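High-potential iron-sulfur protein (Rhodoferax fermentans, PDB 1HLQ) carries electrons through a high-potential [4Fe-4S] cluster, serving photosynthetic electron transfer between the cytochrome bc1 complex and the membrane-bound tetrahaem cytochrome. Local coordinates at the interface of chains A and B. Coordinates in Å, arbitrary orientation; residue numbers count along the deposited sequence, not the author numbering. Chains: chain A/B, High-potential iron-sulfur protein.

The interface of chains A and B. Residues chain A 43, 55-56, 70, 72; chain B 15, 43, 55-56, 70.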
# COMPACT_ATOMS: atom_id res chain seq x y z
N LEU A 43 -1.11 8.11 -9.17
CA LEU A 43 -0.58 6.77 -9.00
C LEU A 43 -0.99 5.81 -10.11
O LEU A 43 -0.29 4.80 -10.30
CB LEU A 43 -0.96 6.21 -7.62
CG LEU A 43 -0.48 7.06 -6.43
CD1 LEU A 43 -0.89 6.43 -5.12
CD2 LEU A 43 1.02 7.29 -6.47
N PRO A 55 0.11 1.01 -7.93
CA PRO A 55 1.13 0.51 -7.02
C PRO A 55 0.61 -0.04 -5.73
O PRO A 55 1.27 -0.83 -5.03
CB PRO A 55 2.08 1.69 -6.83
CG PRO A 55 1.25 2.88 -7.15
CD PRO A 55 0.34 2.43 -8.28
N LEU A 56 -0.60 0.33 -5.28
CA LEU A 56 -1.18 -0.12 -4.05
C LEU A 56 -1.84 -1.49 -4.18
O LEU A 56 -2.29 -1.98 -3.16
CB LEU A 56 -2.22 0.89 -3.52
CG LEU A 56 -1.60 2.30 -3.35
CD1 LEU A 56 -2.65 3.28 -2.84
CD2 LEU A 56 -0.39 2.28 -2.44
N ALA A 70 -6.66 6.84 -1.32
CA ALA A 70 -5.36 7.37 -1.63
C ALA A 70 -5.33 8.23 -2.88
O ALA A 70 -4.25 8.65 -3.30
CB ALA A 70 -4.35 6.22 -1.78
N ALA A 72 -4.67 10.58 -5.53
CA ALA A 72 -3.62 11.58 -5.43
C ALA A 72 -3.69 12.58 -6.56
O ALA A 72 -3.50 12.21 -7.71
CB ALA A 72 -2.29 10.85 -5.38
N LEU B 15 4.41 13.92 -5.23
CA LEU B 15 3.22 13.75 -4.40
C LEU B 15 3.04 14.88 -3.39
O LEU B 15 2.21 14.77 -2.49
CB LEU B 15 3.33 12.44 -3.61
CG LEU B 15 3.25 11.18 -4.47
CD1 LEU B 15 3.58 9.94 -3.66
CD2 LEU B 15 1.86 11.05 -5.09
N LEU B 43 -1.95 4.02 4.67
CA LEU B 43 -0.76 3.42 4.11
C LEU B 43 0.43 3.44 5.06
O LEU B 43 1.37 2.67 4.82
CB LEU B 43 -0.39 4.08 2.78
CG LEU B 43 -1.51 4.03 1.72
CD1 LEU B 43 -1.06 4.79 0.50
CD2 LEU B 43 -1.80 2.58 1.35
N PRO B 55 4.54 2.68 1.74
CA PRO B 55 4.73 1.94 0.52
C PRO B 55 5.03 2.76 -0.70
O PRO B 55 5.49 2.23 -1.72
CB PRO B 55 3.41 1.18 0.33
CG PRO B 55 2.42 2.05 1.03
CD PRO B 55 3.17 2.54 2.27
N LEU B 56 4.78 4.07 -0.68
CA LEU B 56 5.07 4.90 -1.83
C LEU B 56 6.51 5.41 -1.82
O LEU B 56 6.92 6.01 -2.80
CB LEU B 56 4.08 6.08 -1.88
CG LEU B 56 2.61 5.69 -2.10
CD1 LEU B 56 1.71 6.93 -2.02
CD2 LEU B 56 2.39 4.95 -3.40
N ALA B 70 -1.29 11.59 -1.44
CA ALA B 70 -1.96 10.30 -1.40
C ALA B 70 -2.51 9.97 -0.02
O ALA B 70 -3.04 8.87 0.20
CB ALA B 70 -1.03 9.17 -1.84
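A:Ala70 and B:Ala70 bring the two backbones together, the alpha carbon CA of A:Ala70 lying 3.3 Å from the carbonyl O of B:Ala70, a contact that is no hydrogen bond. Beside it the methyl CB of A:Ala72 rests 4.0 Å from CA of B:Ala70. The leucines supply most of the 225 Å² hidden in the patch, B:Leu56 alone giving 48 Å² and A:Leu56 46 Å². A:Leu43 and B:Leu56 meet tip to tip, with CD1 of A:Leu43 4.0 Å from CD2 of B:Leu56. CD2 of A:Leu43 lies 4.1 Å from CD2 of B:Leu15, whose side chain crosses at about a right angle. Chi1 (-58°) sets CG of A:Leu43 beside its backbone N; both methyls pack on B:Leu56, and CD2 also reaches B:Leu15. An alanine here would probably leave a gap facing both B:Leu56 and B:Leu15, costing their methyls this packing. Across the two-fold, A:Leu56 and B:Leu56 cross nearly perpendicularly, their CD2 methyls 4.0 Å apart. CD2 of A:Leu56 also packs 3.9 Å from CD1 of B:Leu43, the symmetry twin of the A:Leu43–B:Leu56 pairing, although here the side chains cross instead of meeting end on. No nitrogen or oxygen pair bridges the patch, so its cohesion is apolar. All ten residues lie in loops; A:Leu43, A:Leu56 and A:Ala70, like their chain B counterparts, also line the [4Fe-4S] pocket, so this interface, possibly that of the homodimer, probably lies close to the clusters.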